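Local coordinates for putative NAD(P)H-flavin oxidoreductase (PDB 2HAY), which binds flavin mononucleotide and probably acts as an NAD(P)H-dependent oxidoreductase of the nitroreductase family, at residues R213-K216 and E217-M220; Q11-Q14 and A15-F18; S118-K121 and L122-S125; E124-Q127 and K128-D132. All coordinates share one frame; numbering follows the deposited sequence.

Interaction 1: R213-K216 and E217-M220. Unlike the reference sequence in segment 217-220: Met220 (reference Ile). With FMN (flavin mononucleotide), chain I.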
loop_
_atom_site.group_PDB
_atom_site.type_symbol
_atom_site.label_atom_id
_atom_site.label_comp_id
_atom_site.label_asym_id
_atom_site.label_seq_id
_atom_site.Cartn_x
_atom_site.Cartn_y
_atom_site.Cartn_z
ATOM N N ARG B 213 16.341 8.663 4.837
ATOM C CA ARG B 213 16.031 7.243 4.771
ATOM C C ARG B 213 17.113 6.467 5.501
ATOM O O ARG B 213 18.201 6.997 5.718
ATOM C CB ARG B 213 15.888 6.775 3.314
ATOM C CG ARG B 213 14.620 7.256 2.580
ATOM C CD ARG B 213 13.332 6.627 3.120
ATOM N NE ARG B 213 12.135 7.056 2.377
ATOM C CZ ARG B 213 11.553 8.253 2.509
ATOM N NH1 ARG B 213 12.019 9.151 3.380
ATOM N NH2 ARG B 213 10.484 8.558 1.779
ATOM N N LYS B 214 16.802 5.237 5.912
ATOM C CA LYS B 214 17.808 4.275 6.394
ATOM C C LYS B 214 18.788 3.990 5.257
ATOM O O LYS B 214 18.398 4.065 4.085
ATOM C CB LYS B 214 17.160 2.936 6.780
ATOM C CG LYS B 214 16.359 2.894 8.079
ATOM C CD LYS B 214 15.637 1.520 8.197
ATOM C CE LYS B 214 14.987 1.307 9.552
ATOM N NZ LYS B 214 14.297 0.005 9.631
ATOM N N PRO B 215 20.052 3.652 5.588
ATOM C CA PRO B 215 20.983 3.203 4.540
ATOM C C PRO B 215 20.336 2.075 3.749
ATOM O O PRO B 215 19.649 1.217 4.348
ATOM C CB PRO B 215 22.184 2.662 5.330
ATOM C CG PRO B 215 22.120 3.341 6.666
ATOM C CD PRO B 215 20.664 3.647 6.934
ATOM N N LYS B 216 20.517 2.066 2.426
ATOM C CA LYS B 216 19.788 1.093 1.611
ATOM C C LYS B 216 20.126 -0.379 1.904
ATOM O O LYS B 216 19.294 -1.240 1.688
ATOM C CB LYS B 216 19.745 1.448 0.106
ATOM C CG LYS B 216 21.050 1.595 -0.594
ATOM C CD LYS B 216 20.875 1.600 -2.140
ATOM C CE LYS B 216 19.835 2.611 -2.596
ATOM N NZ LYS B 216 19.943 2.977 -4.044
ATOM N N GLU B 217 21.305 -0.653 2.458
ATOM C CA GLU B 217 21.663 -2.010 2.881
ATOM C C GLU B 217 20.785 -2.514 4.029
ATOM O O GLU B 217 20.627 -3.724 4.213
ATOM C CB GLU B 217 23.130 -2.092 3.321
ATOM C CG GLU B 217 24.061 -1.145 2.573
ATOM C CD GLU B 217 24.300 0.178 3.297
ATOM O OE1 GLU B 217 24.870 0.162 4.424
ATOM O OE2 GLU B 217 23.940 1.225 2.713
ATOM N N GLU B 218 20.230 -1.591 4.805
ATOM C CA GLU B 218 19.377 -1.954 5.932
ATOM C C GLU B 218 17.944 -2.255 5.506
ATOM O O GLU B 218 17.156 -2.763 6.304
ATOM C CB GLU B 218 19.382 -0.846 6.991
ATOM C CG GLU B 218 20.767 -0.496 7.546
ATOM C CD GLU B 218 20.711 0.377 8.803
ATOM O OE1 GLU B 218 19.586 0.752 9.238
ATOM O OE2 GLU B 218 21.798 0.677 9.373
ATOM N N VAL B 219 17.611 -1.936 4.253
ATOM C CA VAL B 219 16.249 -2.099 3.726
ATOM C C VAL B 219 16.172 -3.155 2.598
ATOM O O VAL B 219 15.323 -4.021 2.618
ATOM C CB VAL B 219 15.669 -0.716 3.283
ATOM C CG1 VAL B 219 14.349 -0.866 2.505
ATOM C CG2 VAL B 219 15.499 0.223 4.503
HETATM N N MSE B 220 17.068 -3.060 1.618
HETATM C CA MSE B 220 17.085 -3.980 0.463
HETATM C C MSE B 220 18.272 -4.960 0.469
HETATM O O MSE B 220 19.367 -4.598 0.861
HETATM C CB MSE B 220 17.025 -3.201 -0.869
HETATM C CG MSE B 220 18.164 -2.234 -1.118
HETATM SE SE MSE B 220 18.221 -1.525 -2.944
HETATM C CE MSE B 220 17.016 -0.017 -2.799
HETATM N N1 FMN I . 3.047 13.320 7.749
HETATM C C2 FMN I . 2.350 14.196 8.597
HETATM O O2 FMN I . 2.777 15.354 8.822
HETATM N N3 FMN I . 1.154 13.775 9.190
HETATM C C4 FMN I . 0.645 12.494 8.992
HETATM O O4 FMN I . -0.319 12.058 9.633
HETATM C C4A FMN I . 1.335 11.608 8.162
HETATM N N5 FMN I . 0.809 10.331 7.971
HETATM C C5A FMN I . 1.457 9.421 7.140
HETATM C C6 FMN I . 0.898 8.156 6.947
HETATM C C7 FMN I . 1.532 7.236 6.121
HETATM C C7M FMN I . 0.784 5.987 5.742
HETATM C C8 FMN I . 2.740 7.581 5.476
HETATM C C8M FMN I . 3.198 6.789 4.292
HETATM C C9 FMN I . 3.301 8.855 5.673
HETATM C C9A FMN I . 2.655 9.792 6.508
HETATM N N10 FMN I . 3.177 11.095 6.711
HETATM C C10 FMN I . 2.530 12.016 7.536
HETATM C "C1'" FMN I . 4.424 11.530 6.037
HETATM C "C2'" FMN I . 5.653 10.900 6.710
HETATM O "O2'" FMN I . 6.070 11.660 7.835
HETATM C "C3'" FMN I . 6.793 10.824 5.687
HETATM O "O3'" FMN I . 6.384 10.078 4.564
HETATM C "C4'" FMN I . 8.097 10.240 6.218
HETATM O "O4'" FMN I . 8.493 11.014 7.339
HETATM C "C5'" FMN I . 9.175 10.229 5.115
HETATM O "O5'" FMN I . 9.476 11.528 4.584
HETATM P P FMN I . 9.196 11.956 3.050
HETATM O O1P FMN I . 9.183 13.456 2.962
HETATM O O2P FMN I . 7.899 11.359 2.571
HETATM O O3P FMN I . 10.222 11.456 2.101
HETATM O O HOH W 1 14.435 -1.997 7.574
HETATM O O HOH W 2 17.250 -1.269 10.339
#
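Lys216 O takes two backbone N-H groups from across the turn. Met220 N reaches it at 2.9 Å almost in line with the carbonyl, whereas Val219 N, at 3.1 Å, stands well above the carbonyl plane. One residue earlier, Pro215 O accepts Glu218 N at 2.9 Å, so successive carbonyls wind residues 215-220 into a short turn. In the conformer described, the Lys216 and Met220 (selenomethionine; isoleucine in the reference sequence) chains run side by side. The carboxylate of Glu218 lies against the Pro215 ring at CD and CG, while CG2 of Val219 packs on CB and CD of the extended Lys214. Lys214 NZ bonds to Glu52 O of the second subunit and to a water that also lies near Glu218 O; Lys216 NZ forms a salt bridge with Asp40 of that subunit. The Arg213 chain bends at chi2 (-69°) and runs straight through chi3, bringing its guanidinium edge to the flavin phosphate, NH2 lying 2.9 Å and NH1 3.2 Å from FMN O3P. The turn thus leads from a phosphate-binding arginine to Met220, whose strand pairs in parallel with one of the second subunit, in a dimeric FMN-binding nitroreductase fold.

Interaction 2: Q11-Q14 and A15-F18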
loop_
_atom_site.group_PDB
_atom_site.type_symbol
_atom_site.label_atom_id
_atom_site.label_comp_id
_atom_site.label_asym_id
_atom_site.label_seq_id
_atom_site.Cartn_x
_atom_site.Cartn_y
_atom_site.Cartn_z
ATOM N N GLN B 11 12.880 10.220 -15.883
ATOM C CA GLN B 11 11.561 10.671 -15.494
ATOM C C GLN B 11 11.082 10.049 -14.172
ATOM O O GLN B 11 10.565 10.750 -13.282
ATOM C CB GLN B 11 10.603 10.374 -16.632
ATOM C CG GLN B 11 9.178 10.735 -16.405
ATOM C CD GLN B 11 8.285 10.259 -17.536
ATOM O OE1 GLN B 11 8.722 9.532 -18.453
ATOM N NE2 GLN B 11 7.005 10.651 -17.469
ATOM N N ILE B 12 11.289 8.743 -14.038
ATOM C CA ILE B 12 10.972 8.032 -12.793
ATOM C C ILE B 12 11.887 8.509 -11.675
ATOM O O ILE B 12 11.426 8.804 -10.582
ATOM C CB ILE B 12 11.088 6.509 -12.936
ATOM C CG1 ILE B 12 10.078 5.999 -13.963
ATOM C CG2 ILE B 12 10.825 5.814 -11.555
ATOM C CD1 ILE B 12 10.347 4.574 -14.433
ATOM N N GLN B 13 13.180 8.623 -11.959
ATOM C CA GLN B 13 14.100 9.076 -10.936
ATOM C C GLN B 13 13.772 10.509 -10.491
ATOM O O GLN B 13 13.899 10.833 -9.306
ATOM C CB GLN B 13 15.528 8.925 -11.432
ATOM C CG GLN B 13 16.587 8.833 -10.317
ATOM C CD GLN B 13 16.630 7.483 -9.592
ATOM O OE1 GLN B 13 16.265 7.386 -8.405
ATOM N NE2 GLN B 13 17.103 6.438 -10.296
ATOM N N GLN B 14 13.312 11.360 -11.414
ATOM C CA GLN B 14 12.890 12.722 -11.013
ATOM C C GLN B 14 11.709 12.700 -10.059
ATOM O O GLN B 14 11.698 13.442 -9.064
ATOM C CB GLN B 14 12.570 13.620 -12.212
ATOM C CG GLN B 14 13.766 13.869 -13.101
ATOM C CD GLN B 14 14.613 15.037 -12.647
ATOM O OE1 GLN B 14 14.346 16.185 -13.004
ATOM N NE2 GLN B 14 15.668 14.749 -11.895
ATOM N N ALA B 15 10.746 11.837 -10.354
ATOM C CA ALA B 15 9.525 11.728 -9.551
ATOM C C ALA B 15 9.777 11.163 -8.146
ATOM O O ALA B 15 9.206 11.648 -7.176
ATOM C CB ALA B 15 8.473 10.918 -10.264
ATOM N N LEU B 16 10.654 10.171 -8.051
ATOM C CA LEU B 16 11.026 9.576 -6.758
ATOM C C LEU B 16 11.704 10.590 -5.845
ATOM O O LEU B 16 11.466 10.593 -4.650
ATOM C CB LEU B 16 11.947 8.360 -6.955
ATOM C CG LEU B 16 11.341 7.138 -7.634
ATOM C CD1 LEU B 16 12.406 6.068 -7.805
ATOM C CD2 LEU B 16 10.200 6.649 -6.806
ATOM N N HIS B 17 12.542 11.454 -6.406
ATOM C CA HIS B 17 13.206 12.446 -5.595
ATOM C C HIS B 17 12.397 13.733 -5.393
ATOM O O HIS B 17 12.584 14.419 -4.392
ATOM C CB HIS B 17 14.627 12.668 -6.094
ATOM C CG HIS B 17 15.507 11.463 -5.901
ATOM N ND1 HIS B 17 16.387 11.340 -4.844
ATOM C CD2 HIS B 17 15.612 10.310 -6.611
ATOM C CE1 HIS B 17 17.010 10.175 -4.923
ATOM N NE2 HIS B 17 16.554 9.530 -5.984
ATOM N N PHE B 18 11.470 14.024 -6.309
ATOM C CA PHE B 18 10.491 15.109 -6.142
ATOM C C PHE B 18 9.522 14.881 -4.968
ATOM O O PHE B 18 9.313 15.795 -4.143
ATOM C CB PHE B 18 9.693 15.352 -7.430
ATOM C CG PHE B 18 8.645 16.443 -7.308
ATOM C CD1 PHE B 18 7.297 16.120 -7.250
ATOM C CD2 PHE B 18 9.016 17.794 -7.245
ATOM C CE1 PHE B 18 6.329 17.101 -7.145
ATOM C CE2 PHE B 18 8.044 18.797 -7.131
ATOM C CZ PHE B 18 6.702 18.452 -7.080
#
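Gln14 O receives the shortest polar bond here, from Phe18 N at 2.8 Å. The same i to i+4 pattern is repeated along the backbone: Ala15 N to Gln11 O, Leu16 N to Ile12 O at 3.0 Å, and His17 N to Gln13 O. Gln13 meets His17 a second time through its side chain. Its CG leaves anti to the backbone N (chi1 -157°), and a bend at chi2 then carries the amide alongside the imidazole, the two planes 55° apart. His17 NE2 donates to Gln13 OE1 at 3.2 Å in a weak, bent bond, while the ring presents its edge to Gln13 O, CD2 of His17 lying 3.2 Å from it. The imidazole is thus met by both the main-chain and the side-chain oxygen of one residue.

These turns form the last part of helix 6-18, an amphipathic helix of the nitroreductase fold that lies between helix 137-162 of its own chain and the second subunit. Ala15 meets Ala160 and Leu161 of that helix, and Leu16 meets Met157. Ile12 and Leu16 lie side by side and point the same way, CG2 of Ile12 being 4.1 Å from CD1 of Leu16; both also pack on the second subunit, against Leu37 and Ala41 respectively. Gln11 NE2 donates to Gln11 OE1 of the second subunit. Beyond the final turn the chain runs directly into the FMN-binding residues Arg19 and Thr20, and Phe18 O accepts a hydrogen bond from Arg203 NH2.

Interaction 3: S118-K121 and L122-S125. With SO4 (sulfate ion), chain G.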
loop_
_atom_site.group_PDB
_atom_site.type_symbol
_atom_site.label_atom_id
_atom_site.label_comp_id
_atom_site.label_asym_id
_atom_site.label_seq_id
_atom_site.Cartn_x
_atom_site.Cartn_y
_atom_site.Cartn_z
ATOM N N SER B 118 -15.907 -23.453 -5.791
ATOM C CA SER B 118 -14.520 -23.869 -5.642
ATOM C C SER B 118 -13.595 -22.699 -5.269
ATOM O O SER B 118 -12.674 -22.882 -4.469
ATOM C CB SER B 118 -14.008 -24.559 -6.901
ATOM O OG SER B 118 -13.398 -23.620 -7.775
ATOM N N ARG B 119 -13.811 -21.520 -5.862
ATOM C CA ARG B 119 -13.038 -20.344 -5.448
ATOM C C ARG B 119 -13.368 -19.956 -4.015
ATOM O O ARG B 119 -12.467 -19.677 -3.231
ATOM C CB ARG B 119 -13.174 -19.162 -6.416
ATOM C CG ARG B 119 -11.958 -19.028 -7.334
ATOM C CD ARG B 119 -12.371 -18.602 -8.739
ATOM N NE ARG B 119 -11.279 -18.616 -9.728
ATOM C CZ ARG B 119 -10.315 -17.698 -9.800
ATOM N NH1 ARG B 119 -9.374 -17.781 -10.744
ATOM N NH2 ARG B 119 -10.278 -16.697 -8.922
ATOM N N LEU B 120 -14.652 -20.000 -3.664
ATOM C CA LEU B 120 -15.078 -19.675 -2.298
ATOM C C LEU B 120 -14.361 -20.549 -1.266
ATOM O O LEU B 120 -14.001 -20.077 -0.175
ATOM C CB LEU B 120 -16.594 -19.764 -2.138
ATOM C CG LEU B 120 -17.381 -18.637 -2.820
ATOM C CD1 LEU B 120 -18.886 -18.860 -2.645
ATOM C CD2 LEU B 120 -16.972 -17.299 -2.273
ATOM N N LYS B 121 -14.124 -21.801 -1.644
ATOM C CA LYS B 121 -13.420 -22.761 -0.808
ATOM C C LYS B 121 -11.949 -22.393 -0.609
ATOM O O LYS B 121 -11.418 -22.563 0.482
ATOM C CB LYS B 121 -13.532 -24.157 -1.414
ATOM C CG LYS B 121 -13.438 -25.266 -0.417
ATOM C CD LYS B 121 -14.307 -26.450 -0.874
ATOM C CE LYS B 121 -14.844 -27.246 0.314
ATOM N NZ LYS B 121 -16.346 -27.390 0.258
ATOM N N LEU B 122 -11.298 -21.908 -1.663
ATOM C CA LEU B 122 -9.951 -21.356 -1.540
ATOM C C LEU B 122 -9.923 -20.088 -0.688
ATOM O O LEU B 122 -9.013 -19.876 0.129
ATOM C CB LEU B 122 -9.375 -21.006 -2.914
ATOM C CG LEU B 122 -7.995 -21.616 -3.180
ATOM C CD1 LEU B 122 -7.463 -21.067 -4.497
ATOM C CD2 LEU B 122 -7.003 -21.396 -1.994
ATOM N N TYR B 123 -10.900 -19.220 -0.907
ATOM C CA TYR B 123 -10.934 -17.957 -0.153
ATOM C C TYR B 123 -11.176 -18.263 1.311
ATOM O O TYR B 123 -10.660 -17.575 2.169
ATOM C CB TYR B 123 -11.976 -16.976 -0.698
ATOM C CG TYR B 123 -11.725 -16.486 -2.115
ATOM C CD1 TYR B 123 -12.753 -15.924 -2.859
ATOM C CD2 TYR B 123 -10.472 -16.609 -2.718
ATOM C CE1 TYR B 123 -12.543 -15.477 -4.150
ATOM C CE2 TYR B 123 -10.241 -16.158 -4.015
ATOM C CZ TYR B 123 -11.290 -15.588 -4.723
ATOM O OH TYR B 123 -11.097 -15.150 -6.016
ATOM N N GLU B 124 -11.923 -19.326 1.576
ATOM C CA GLU B 124 -12.168 -19.785 2.942
ATOM C C GLU B 124 -10.874 -20.211 3.649
ATOM O O GLU B 124 -10.574 -19.728 4.733
ATOM C CB GLU B 124 -13.207 -20.922 2.993
ATOM C CG GLU B 124 -13.459 -21.414 4.431
ATOM C CD GLU B 124 -14.592 -22.412 4.557
ATOM O OE1 GLU B 124 -15.251 -22.700 3.530
ATOM O OE2 GLU B 124 -14.827 -22.921 5.688
ATOM N N SER B 125 -10.117 -21.128 3.044
ATOM C CA SER B 125 -8.866 -21.565 3.668
ATOM C C SER B 125 -7.869 -20.428 3.725
ATOM O O SER B 125 -7.090 -20.348 4.668
ATOM C CB SER B 125 -8.257 -22.800 2.990
ATOM O OG SER B 125 -7.973 -22.542 1.630
HETATM S S SO4 G . -7.059 -15.343 -7.445
HETATM O O1 SO4 G . -8.095 -16.349 -7.045
HETATM O O2 SO4 G . -6.301 -15.007 -6.162
HETATM O O3 SO4 G . -6.104 -15.993 -8.548
HETATM O O4 SO4 G . -7.736 -14.015 -8.031
HETATM O O HOH W 3 -16.288 -21.531 1.311
#
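Arg119 and Tyr123 meet through both backbone and side chain. Among the main-chain hydrogen bonds, Tyr123 N to Arg119 O is short, 2.8 Å. Glu124 N reaches Leu120 O at 2.8 Å, and Leu122 N to Ser118 O and Ser125 N to Lys121 O complete the i to i+4 series.

The aromatic contact uses the same carbonyl: Arg119 O sits 3.4 Å above one face of the Tyr123 ring, displaced toward its rim. At the far end of the ring, Tyr123 OH lies in the plane of the Arg119 guanidinium, at its edge, the guanidinium and phenol ring planes being 82° apart. A sulfate ion, probably from the crystallisation liquor, sits beside both groups, its O1 2.9 Å from Arg119 NH2 and 3.4 Å from Tyr123 OH.

Apolar packing within the pair of segments is slight, Leu120 CD2 approaching Tyr123 CD1 at 4.5 Å. Both residues instead turn to Leu105 of helix 99-106, and Tyr123 adds Ile101.

Water also joins successive turns. One molecule donates to Glu124 OE1 at 2.7 Å and, weakly, to Leu120 O. Glu124 CG is anti to the backbone N (chi1 180°), and the extended chain carries the carboxylate out to this water; its other oxygen, OE2, is held by Lys128.

The i to i+4 bonds are those of a regular alpha-helix, here the middle of helix 116-130, packed on helix 99-106 and touching Arg23 and Trp73 of the second subunit in the nitroreductase dimer.

Interaction 4: E124-Q127 and K128-D132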
loop_
_atom_site.group_PDB
_atom_site.type_symbol
_atom_site.label_atom_id
_atom_site.label_comp_id
_atom_site.label_asym_id
_atom_site.label_seq_id
_atom_site.Cartn_x
_atom_site.Cartn_y
_atom_site.Cartn_z
ATOM N N GLU B 124 -11.923 -19.326 1.576
ATOM C CA GLU B 124 -12.168 -19.785 2.942
ATOM C C GLU B 124 -10.874 -20.211 3.649
ATOM O O GLU B 124 -10.574 -19.728 4.733
ATOM C CB GLU B 124 -13.207 -20.922 2.993
ATOM C CG GLU B 124 -13.459 -21.414 4.431
ATOM C CD GLU B 124 -14.592 -22.412 4.557
ATOM O OE1 GLU B 124 -15.251 -22.700 3.530
ATOM O OE2 GLU B 124 -14.827 -22.921 5.688
ATOM N N SER B 125 -10.117 -21.128 3.044
ATOM C CA SER B 125 -8.866 -21.565 3.668
ATOM C C SER B 125 -7.869 -20.428 3.725
ATOM O O SER B 125 -7.090 -20.348 4.668
ATOM C CB SER B 125 -8.257 -22.800 2.990
ATOM O OG SER B 125 -7.973 -22.542 1.630
ATOM N N PHE B 126 -7.908 -19.555 2.721
ATOM C CA PHE B 126 -7.072 -18.358 2.699
ATOM C C PHE B 126 -7.319 -17.481 3.938
ATOM O O PHE B 126 -6.369 -17.051 4.589
ATOM C CB PHE B 126 -7.299 -17.555 1.416
ATOM C CG PHE B 126 -6.604 -16.210 1.395
ATOM C CD1 PHE B 126 -7.345 -15.021 1.373
ATOM C CD2 PHE B 126 -5.198 -16.129 1.377
ATOM C CE1 PHE B 126 -6.688 -13.763 1.334
ATOM C CE2 PHE B 126 -4.533 -14.900 1.348
ATOM C CZ PHE B 126 -5.261 -13.716 1.323
ATOM N N GLN B 127 -8.581 -17.225 4.273
ATOM C CA GLN B 127 -8.896 -16.399 5.452
ATOM C C GLN B 127 -8.759 -17.126 6.789
ATOM O O GLN B 127 -8.428 -16.512 7.791
ATOM C CB GLN B 127 -10.292 -15.789 5.331
ATOM C CG GLN B 127 -10.422 -14.756 4.185
ATOM C CD GLN B 127 -11.680 -13.913 4.307
ATOM O OE1 GLN B 127 -12.611 -14.277 5.023
ATOM N NE2 GLN B 127 -11.709 -12.781 3.619
ATOM N N LYS B 128 -9.018 -18.427 6.810
ATOM C CA LYS B 128 -8.970 -19.191 8.050
ATOM C C LYS B 128 -7.552 -19.663 8.383
ATOM O O LYS B 128 -7.146 -19.622 9.544
ATOM C CB LYS B 128 -9.903 -20.406 7.994
ATOM C CG LYS B 128 -11.374 -20.079 7.987
ATOM C CD LYS B 128 -12.238 -21.319 8.198
ATOM C CE LYS B 128 -13.664 -20.870 8.548
ATOM N NZ LYS B 128 -14.668 -21.919 8.250
ATOM N N GLU B 129 -6.798 -20.058 7.358
ATOM C CA GLU B 129 -5.514 -20.729 7.565
ATOM C C GLU B 129 -4.283 -19.918 7.127
ATOM O O GLU B 129 -3.342 -19.778 7.902
ATOM C CB GLU B 129 -5.549 -22.131 6.942
ATOM C CG GLU B 129 -6.591 -23.045 7.628
ATOM C CD GLU B 129 -7.406 -23.872 6.649
ATOM O OE1 GLU B 129 -6.779 -24.600 5.838
ATOM O OE2 GLU B 129 -8.669 -23.792 6.702
ATOM N N ASP B 130 -4.307 -19.364 5.914
ATOM C CA ASP B 130 -3.183 -18.556 5.376
ATOM C C ASP B 130 -2.981 -17.247 6.119
ATOM O O ASP B 130 -1.870 -16.935 6.508
ATOM C CB ASP B 130 -3.336 -18.291 3.876
ATOM C CG ASP B 130 -3.396 -19.564 3.078
ATOM O OD1 ASP B 130 -2.937 -20.579 3.591
ATOM O OD2 ASP B 130 -3.910 -19.566 1.947
HETATM N N MSE B 131 -4.074 -16.514 6.342
HETATM C CA MSE B 131 -4.022 -15.176 6.962
HETATM C C MSE B 131 -4.605 -15.122 8.379
HETATM O O MSE B 131 -4.468 -14.104 9.059
HETATM C CB MSE B 131 -4.743 -14.151 6.081
HETATM C CG MSE B 131 -4.051 -13.869 4.741
HETATM SE SE MSE B 131 -3.849 -11.949 4.398
HETATM C CE MSE B 131 -2.582 -11.780 5.845
ATOM N N ASP B 132 -5.257 -16.210 8.808
ATOM C CA ASP B 132 -5.810 -16.324 10.170
ATOM C C ASP B 132 -6.686 -15.115 10.557
ATOM O O ASP B 132 -6.390 -14.396 11.516
ATOM C CB ASP B 132 -4.659 -16.538 11.179
ATOM C CG ASP B 132 -5.150 -16.880 12.592
ATOM O OD1 ASP B 132 -6.197 -17.553 12.737
ATOM O OD2 ASP B 132 -4.466 -16.476 13.559
HETATM O O HOH W 4 -5.287 -21.982 1.502
#
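The Phe126 ring has Asp130 OD2 at its edge, in plane, 3.7 Å from CD2, with the carboxylate turned 67° from the ring. Met131, a selenomethionine, approaches the same ring obliquely: CG is 3.6 Å from CE2 of Phe126, and SE is 4.8 Å from the ring centroid in a Met-aromatic contact. These groups meet where helix 116-130 widens into a pi-type turn before ending. Ser125 O accepts both Glu129 N, at 2.7 Å, and Asp130 N, at 3.2 Å. Phe126 O then bonds to Met131 N in an i to i+5 step, and Asp132, with positive phi, leaves the helix.

The widened turn faces the second subunit. Asp130 OD2 accepts from Trp73 NE1 of that subunit, while Phe126 and Met131 pack there on Glu170 and Tyr174 respectively. Within their own chain both also touch Trp143 of helix 137-162. A water spans the widened turn, donating to Asp130 OD2 and hydrogen-bonded to Ser125 OG, so OD2 is gripped by the Trp73 indole N-H of the second subunit and by this water.

On another side of the helix, Lys128 reaches alongside the previous turn. Its CG is anti to the carbonyl carbon (chi1 -69°), and the extended chain beyond crosses Glu124 to complete a salt bridge; Tyr96 OH is a second partner of the ammonium. Lys128 NZ meets Glu124 OE2 on the anti side of the carboxylate at 2.8 Å, 25° out of its plane.

How the interactions relate
All four contacts are local, between residues three to five apart, and all touch the second subunit, yet their settings differ. Interactions 3 and 4 are successive parts of helix 116-130, sharing Glu124 and Ser125, with centres about 9 Å apart; the first is a surface contact with regular turns and a bound sulfate, the second is partly buried and ends in a widened turn. Interaction 2, also helical and partly buried, lies about 38 Å from interaction 4, centre to centre, and combines an apolar flank with a glutamine-histidine pair. Interaction 1, at the surface, has no regular helix and alone includes a direct bond to FMN.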